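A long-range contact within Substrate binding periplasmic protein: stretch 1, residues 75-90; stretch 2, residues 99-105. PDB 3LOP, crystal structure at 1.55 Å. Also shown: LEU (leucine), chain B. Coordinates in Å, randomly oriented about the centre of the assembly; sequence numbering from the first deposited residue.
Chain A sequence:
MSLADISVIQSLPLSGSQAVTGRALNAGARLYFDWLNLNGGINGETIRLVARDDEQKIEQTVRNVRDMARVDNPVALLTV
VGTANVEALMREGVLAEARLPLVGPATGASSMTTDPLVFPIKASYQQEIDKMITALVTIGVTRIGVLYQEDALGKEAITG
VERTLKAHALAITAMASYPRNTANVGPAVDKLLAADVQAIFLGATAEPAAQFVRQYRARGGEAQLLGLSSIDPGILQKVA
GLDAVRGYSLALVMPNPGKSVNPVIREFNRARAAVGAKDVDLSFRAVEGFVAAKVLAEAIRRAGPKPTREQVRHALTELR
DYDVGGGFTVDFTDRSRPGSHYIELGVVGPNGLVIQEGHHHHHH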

ATOM      1  N   VAL A  75      16.758   9.568  -9.515  1.00  7.46           N
ATOM      2  CA  VAL A  75      16.463   8.850 -10.747  1.00  6.15           C
ATOM      3  C   VAL A  75      15.042   8.302 -10.683  1.00  4.50           C
ATOM      4  O   VAL A  75      14.486   7.874 -11.689  1.00  4.45           O
ATOM      5  CB  VAL A  75      17.447   7.679 -10.985  1.00  6.42           C
ATOM      6  CG1 VAL A  75      18.854   8.225 -11.160  1.00  9.11           C
ATOM      7  CG2 VAL A  75      17.386   6.687  -9.826  1.00  7.60           C
ATOM      8  N   ALA A  76      14.451   8.329  -9.492  1.00  4.24           N
ATOM      9  CA  ALA A  76      13.093   7.833  -9.314  1.00  4.05           C
ATOM     10  C   ALA A  76      12.517   8.214  -7.955  1.00  4.17           C
ATOM     11  O   ALA A  76      13.248   8.616  -7.045  1.00  4.62           O
ATOM     12  CB  ALA A  76      13.065   6.312  -9.478  1.00  4.54           C
ATOM     13  N   LEU A  77      11.196   8.087  -7.850  1.00  2.31           N
ATOM     14  CA  LEU A  77      10.425   8.374  -6.640  1.00  3.90           C
ATOM     15  C   LEU A  77       9.792   7.057  -6.181  1.00  5.22           C
ATOM     16  O   LEU A  77       9.330   6.269  -7.007  1.00  5.78           O
ATOM     17  CB  LEU A  77       9.327   9.397  -6.957  1.00  3.36           C
ATOM     18  CG  LEU A  77       8.240   9.693  -5.917  1.00  2.52           C
ATOM     19  CD1 LEU A  77       8.840  10.387  -4.697  1.00  4.02           C
ATOM     20  CD2 LEU A  77       7.185  10.580  -6.553  1.00  3.62           C
ATOM     21  N   LEU A  78       9.765   6.825  -4.870  1.00  5.67           N
ATOM     22  CA  LEU A  78       9.207   5.593  -4.309  1.00  6.62           C
ATOM     23  C   LEU A  78       8.038   5.757  -3.344  1.00  6.19           C
ATOM     24  O   LEU A  78       7.967   6.723  -2.586  1.00  7.02           O
ATOM     25  CB  LEU A  78      10.288   4.818  -3.548  1.00  9.77           C
ATOM     26  CG  LEU A  78      11.342   3.973  -4.255  1.00 10.51           C
ATOM     27  CD1 LEU A  78      12.359   3.486  -3.223  1.00 12.50           C
ATOM     28  CD2 LEU A  78      10.677   2.787  -4.943  1.00 12.27           C
ATOM     29  N   THR A  79       7.143   4.774  -3.389  1.00  7.15           N
ATOM     30  CA  THR A  79       5.983   4.633  -2.506  1.00  6.33           C
ATOM     31  C   THR A  79       5.272   5.843  -1.898  1.00  6.77           C
ATOM     32  O   THR A  79       5.230   5.993  -0.674  1.00  7.57           O
ATOM     33  CB  THR A  79       6.349   3.698  -1.335  1.00  6.44           C
ATOM     34  OG1 THR A  79       7.315   4.344  -0.492  1.00  7.46           O
ATOM     35  CG2 THR A  79       6.957   2.403  -1.861  1.00  6.52           C
ATOM     36  N   VAL A  80       4.692   6.696  -2.733  1.00  5.83           N
ATOM     37  CA  VAL A  80       3.956   7.841  -2.214  1.00  5.52           C
ATOM     38  C   VAL A  80       2.644   7.308  -1.636  1.00  5.29           C
ATOM     39  O   VAL A  80       2.018   6.412  -2.211  1.00  5.17           O
ATOM     40  CB  VAL A  80       3.662   8.872  -3.329  1.00  6.13           C
ATOM     41  CG1 VAL A  80       2.717   9.951  -2.820  1.00  5.58           C
ATOM     42  CG2 VAL A  80       4.965   9.503  -3.793  1.00  7.22           C
ATOM     43  N   VAL A  81       2.236   7.852  -0.496  1.00  3.90           N
ATOM     44  CA  VAL A  81       1.016   7.417   0.178  1.00  4.28           C
ATOM     45  C   VAL A  81      -0.182   8.317  -0.101  1.00  3.24           C
ATOM     46  O   VAL A  81      -0.059   9.542  -0.126  1.00  4.66           O
ATOM     47  CB  VAL A  81       1.236   7.362   1.707  1.00  3.10           C
ATOM     48  CG1 VAL A  81      -0.070   7.036   2.422  1.00  4.07           C
ATOM     49  CG2 VAL A  81       2.305   6.337   2.040  1.00  4.64           C
ATOM     50  N   GLY A  82      -1.341   7.697  -0.309  1.00  3.83           N
ATOM     51  CA  GLY A  82      -2.557   8.450  -0.550  1.00  4.02           C
ATOM     52  C   GLY A  82      -2.998   8.532  -1.996  1.00  3.27           C
ATOM     53  O   GLY A  82      -2.285   9.073  -2.842  1.00  3.59           O
ATOM     54  N   THR A  83      -4.180   7.997  -2.280  1.00  2.29           N
ATOM     55  CA  THR A  83      -4.721   8.037  -3.631  1.00  3.39           C
ATOM     56  C   THR A  83      -4.813   9.483  -4.104  1.00  3.20           C
ATOM     57  O   THR A  83      -4.420   9.801  -5.227  1.00  4.30           O
ATOM     58  CB  THR A  83      -6.126   7.391  -3.686  1.00  3.33           C
ATOM     59  OG1 THR A  83      -6.007   5.981  -3.467  1.00  5.18           O
ATOM     60  CG2 THR A  83      -6.776   7.616  -5.040  1.00  3.74           C
ATOM     61  N   ALA A  84      -5.328  10.360  -3.245  1.00  3.14           N
ATOM     62  CA  ALA A  84      -5.465  11.768  -3.609  1.00  3.46           C
ATOM     63  C   ALA A  84      -4.104  12.418  -3.835  1.00  3.96           C
ATOM     64  O   ALA A  84      -3.947  13.258  -4.720  1.00  5.22           O
ATOM     65  CB  ALA A  84      -6.232  12.529  -2.520  1.00  3.24           C
ATOM     66  N   ASN A  85      -3.119  12.019  -3.038  1.00  4.37           N
ATOM     67  CA  ASN A  85      -1.779  12.575  -3.150  1.00  3.92           C
ATOM     68  C   ASN A  85      -1.125  12.213  -4.477  1.00  3.67           C
ATOM     69  O   ASN A  85      -0.565  13.071  -5.154  1.00  3.45           O
ATOM     70  CB  ASN A  85      -0.914  12.092  -1.981  1.00  3.75           C
ATOM     71  CG  ASN A  85      -1.471  12.522  -0.634  1.00  4.96           C
ATOM     72  OD1 ASN A  85      -0.920  13.403   0.033  1.00  6.38           O
ATOM     73  ND2 ASN A  85      -2.574  11.907  -0.233  1.00  2.16           N
ATOM     74  N   VAL A  86      -1.200  10.943  -4.857  1.00  4.14           N
ATOM     75  CA  VAL A  86      -0.603  10.524  -6.113  1.00  4.45           C
ATOM     76  C   VAL A  86      -1.365  11.111  -7.297  1.00  4.44           C
ATOM     77  O   VAL A  86      -0.758  11.531  -8.277  1.00  4.20           O
ATOM     78  CB  VAL A  86      -0.569   8.992  -6.242  1.00  5.30           C
ATOM     79  CG1 VAL A  86       0.024   8.602  -7.592  1.00  4.93           C
ATOM     80  CG2 VAL A  86       0.260   8.399  -5.114  1.00  7.62           C
ATOM     81  N   GLU A  87      -2.690  11.147  -7.208  1.00  5.13           N
ATOM     82  CA  GLU A  87      -3.475  11.700  -8.306  1.00  5.13           C
ATOM     83  C   GLU A  87      -3.139  13.173  -8.528  1.00  5.62           C
ATOM     84  O   GLU A  87      -3.218  13.663  -9.654  1.00  6.54           O
ATOM     85  CB  GLU A  87      -4.977  11.496  -8.058  1.00  6.20           C
ATOM     86  CG  GLU A  87      -5.373  10.020  -8.061  1.00  7.95           C
ATOM     87  CD  GLU A  87      -6.872   9.784  -7.985  1.00  9.56           C
ATOM     88  OE1 GLU A  87      -7.601  10.671  -7.496  1.00 10.65           O
ATOM     89  OE2 GLU A  87      -7.322   8.695  -8.403  1.00  9.87           O
ATOM     90  N   ALA A  88      -2.745  13.872  -7.465  1.00  4.92           N
ATOM     91  CA  ALA A  88      -2.368  15.279  -7.597  1.00  5.02           C
ATOM     92  C   ALA A  88      -1.029  15.361  -8.334  1.00  6.00           C
ATOM     93  O   ALA A  88      -0.827  16.230  -9.182  1.00  7.27           O
ATOM     94  CB  ALA A  88      -2.262  15.938  -6.223  1.00  5.11           C
ATOM     95  N   LEU A  89      -0.108  14.455  -8.018  1.00  5.59           N
ATOM     96  CA  LEU A  89       1.185  14.450  -8.698  1.00  5.39           C
ATOM     97  C   LEU A  89       0.977  14.233 -10.192  1.00  6.40           C
ATOM     98  O   LEU A  89       1.686  14.808 -11.017  1.00  8.63           O
ATOM     99  CB  LEU A  89       2.089  13.341  -8.154  1.00  5.19           C
ATOM    100  CG  LEU A  89       2.613  13.498  -6.726  1.00  5.72           C
ATOM    101  CD1 LEU A  89       3.383  12.246  -6.322  1.00  7.05           C
ATOM    102  CD2 LEU A  89       3.507  14.723  -6.641  1.00  7.55           C
HETATM  103  N   MSE A  90       0.005  13.394 -10.537  1.00  6.92           N
HETATM  104  CA  MSE A  90      -0.289  13.107 -11.937  1.00  8.64           C
HETATM  105  C   MSE A  90      -1.008  14.293 -12.581  1.00  9.67           C
HETATM  106  O   MSE A  90      -0.561  14.834 -13.591  1.00  9.76           O
HETATM  107  CB  MSE A  90      -1.162  11.847 -12.047  1.00 10.67           C
HETATM  108  CG  MSE A  90      -0.538  10.599 -11.429  1.00 12.82           C
HETATM  109 SE   MSE A  90      -1.582   8.973 -11.675  1.00 23.88          SE
HETATM  110  CE  MSE A  90      -3.031   9.330 -10.470  1.00 23.56           C
TER
HETATM  111  N   LEU B 400      -2.050   4.973   0.214  1.00  4.82           N
HETATM  112  CA  LEU B 400      -2.962   5.017   1.391  1.00  7.09           C
HETATM  113  C   LEU B 400      -2.489   4.044   2.453  1.00  7.25           C
HETATM  114  O   LEU B 400      -2.877   4.237   3.621  1.00  7.88           O
HETATM  115  CB  LEU B 400      -4.368   4.648   0.951  1.00  3.61           C
HETATM  116  CG  LEU B 400      -4.660   5.477  -0.294  1.00  7.47           C
HETATM  117  CD1 LEU B 400      -5.409   4.690  -1.275  1.00  1.00           C
HETATM  118  CD2 LEU B 400      -5.390   6.705   0.076  1.00  1.00           C
HETATM  119  OXT LEU B 400      -1.741   3.104   2.098  1.00  8.31           O
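Stretch 2 99-105: RLPLVGP

What fills the apolar centre of the contact? Leu102 does, with chi1 t and chi2 p. Its CD1 lies 3.8 Å from Leu77 CG and 4.0 Å from Val80 CG2, while its CD2 reaches the helix of the first stretch, 3.8 Å from Val86 CG1 and 4.5 Å from Leu89 CD1. One side chain thus touches strand, loop and helix together, and no other residue of the second stretch has as much surface covered by the first.

Which residues extend this packing? Leu100, also chi1 t and chi2 p, brings CD2 to 3.7 Å from Leu77 CB, on the sheet face that Leu77 shares with Leu102. Val103 and Leu78 occupy the other face, with Val103 CB 3.9 Å from Leu78 CD2. Toward the two ends, Pro101 CG rests 3.7 Å from Ala76 CB, and Pro105 CB lies 4.2 Å from Val86 CG2.

How does the backbone of stretch 2 run? Residues 102-103 are extended and lie parallel to the strand of stretch 1, pairing Leu77 with Leu102 (CA to CA 4.7 Å) and Leu78 with Val103 (CA to CA 5.1 Å). Gly104 then leaves the extended conformation with positive phi, which by itself favours glycine, and Pro105 CA comes 4.2 Å from Thr79 CA.

What holds the polar edge? Leu77 uses both its backbone groups: its N donates to Pro101 O at 2.8 Å, and its O accepts from Val103 N at 2.8 Å. This spacing of partners two residues apart is typical of parallel pairing. Thr79 N continues the ladder to Val103 O at 3.2 Å, and Thr79 CA makes a CA-H...O contact with Gly104 O at 3.2 Å. At the opposite end Val75 O, 3.4 Å from Pro101 CD, is buried without a polar partner.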

ATOM      1  N   ARG A  99      10.174  14.270 -15.254  1.00  5.03           N
ATOM      2  CA  ARG A  99      10.445  13.030 -15.987  1.00  4.33           C
ATOM      3  C   ARG A  99      10.886  11.998 -14.959  1.00  4.80           C
ATOM      4  O   ARG A  99      11.775  11.186 -15.206  1.00  5.48           O
ATOM      5  CB  ARG A  99      11.543  13.233 -17.035  1.00  5.67           C
ATOM      6  CG  ARG A  99      11.087  14.066 -18.225  1.00  5.90           C
ATOM      7  CD  ARG A  99      12.177  14.200 -19.288  1.00  7.00           C
ATOM      8  NE  ARG A  99      13.334  14.932 -18.787  1.00  7.11           N
ATOM      9  CZ  ARG A  99      14.487  14.375 -18.433  1.00  7.36           C
ATOM     10  NH1 ARG A  99      14.655  13.062 -18.528  1.00  9.83           N
ATOM     11  NH2 ARG A  99      15.471  15.136 -17.969  1.00  8.67           N
ATOM     12  N   LEU A 100      10.232  12.032 -13.806  1.00  4.63           N
ATOM     13  CA  LEU A 100      10.565  11.150 -12.698  1.00  4.27           C
ATOM     14  C   LEU A 100       9.598   9.990 -12.522  1.00  4.59           C
ATOM     15  O   LEU A 100       8.419  10.192 -12.241  1.00  5.66           O
ATOM     16  CB  LEU A 100      10.604  11.965 -11.404  1.00  6.41           C
ATOM     17  CG  LEU A 100      11.181  11.275 -10.169  1.00  7.04           C
ATOM     18  CD1 LEU A 100      12.669  11.053 -10.363  1.00  9.48           C
ATOM     19  CD2 LEU A 100      10.929  12.137  -8.938  1.00  9.44           C
ATOM     20  N   PRO A 101      10.088   8.752 -12.679  1.00  4.39           N
ATOM     21  CA  PRO A 101       9.196   7.604 -12.512  1.00  5.22           C
ATOM     22  C   PRO A 101       8.829   7.392 -11.046  1.00  4.73           C
ATOM     23  O   PRO A 101       9.664   7.563 -10.156  1.00  5.51           O
ATOM     24  CB  PRO A 101      10.012   6.446 -13.083  1.00  6.57           C
ATOM     25  CG  PRO A 101      11.421   6.852 -12.801  1.00  9.95           C
ATOM     26  CD  PRO A 101      11.425   8.329 -13.130  1.00  5.84           C
ATOM     27  N   LEU A 102       7.568   7.054 -10.806  1.00  3.40           N
ATOM     28  CA  LEU A 102       7.075   6.782  -9.461  1.00  4.61           C
ATOM     29  C   LEU A 102       6.884   5.272  -9.392  1.00  3.76           C
ATOM     30  O   LEU A 102       5.958   4.727  -9.989  1.00  3.38           O
ATOM     31  CB  LEU A 102       5.744   7.503  -9.213  1.00  5.55           C
ATOM     32  CG  LEU A 102       4.918   7.060  -7.999  1.00  8.26           C
ATOM     33  CD1 LEU A 102       5.794   6.968  -6.767  1.00  9.26           C
ATOM     34  CD2 LEU A 102       3.771   8.038  -7.770  1.00  8.25           C
ATOM     35  N   VAL A 103       7.776   4.604  -8.667  1.00  2.58           N
ATOM     36  CA  VAL A 103       7.728   3.156  -8.542  1.00  3.11           C
ATOM     37  C   VAL A 103       7.022   2.722  -7.270  1.00  3.12           C
ATOM     38  O   VAL A 103       7.337   3.191  -6.177  1.00  3.69           O
ATOM     39  CB  VAL A 103       9.154   2.556  -8.556  1.00  3.20           C
ATOM     40  CG1 VAL A 103       9.095   1.048  -8.351  1.00  4.63           C
ATOM     41  CG2 VAL A 103       9.835   2.879  -9.879  1.00  5.35           C
ATOM     42  N   GLY A 104       6.045   1.838  -7.430  1.00  3.02           N
ATOM     43  CA  GLY A 104       5.318   1.319  -6.289  1.00  3.79           C
ATOM     44  C   GLY A 104       4.498   2.286  -5.460  1.00  3.00           C
ATOM     45  O   GLY A 104       4.649   2.315  -4.240  1.00  3.85           O
ATOM     46  N   PRO A 105       3.634   3.101  -6.081  1.00  3.91           N
ATOM     47  CA  PRO A 105       2.832   4.023  -5.272  1.00  3.78           C
ATOM     48  C   PRO A 105       2.099   3.168  -4.235  1.00  3.88           C
ATOM     49  O   PRO A 105       1.603   2.085  -4.556  1.00  4.35           O
ATOM     50  CB  PRO A 105       1.894   4.660  -6.299  1.00  4.35           C
ATOM     51  CG  PRO A 105       1.810   3.623  -7.398  1.00  4.19           C
ATOM     52  CD  PRO A 105       3.232   3.140  -7.496  1.00  3.20           C
TER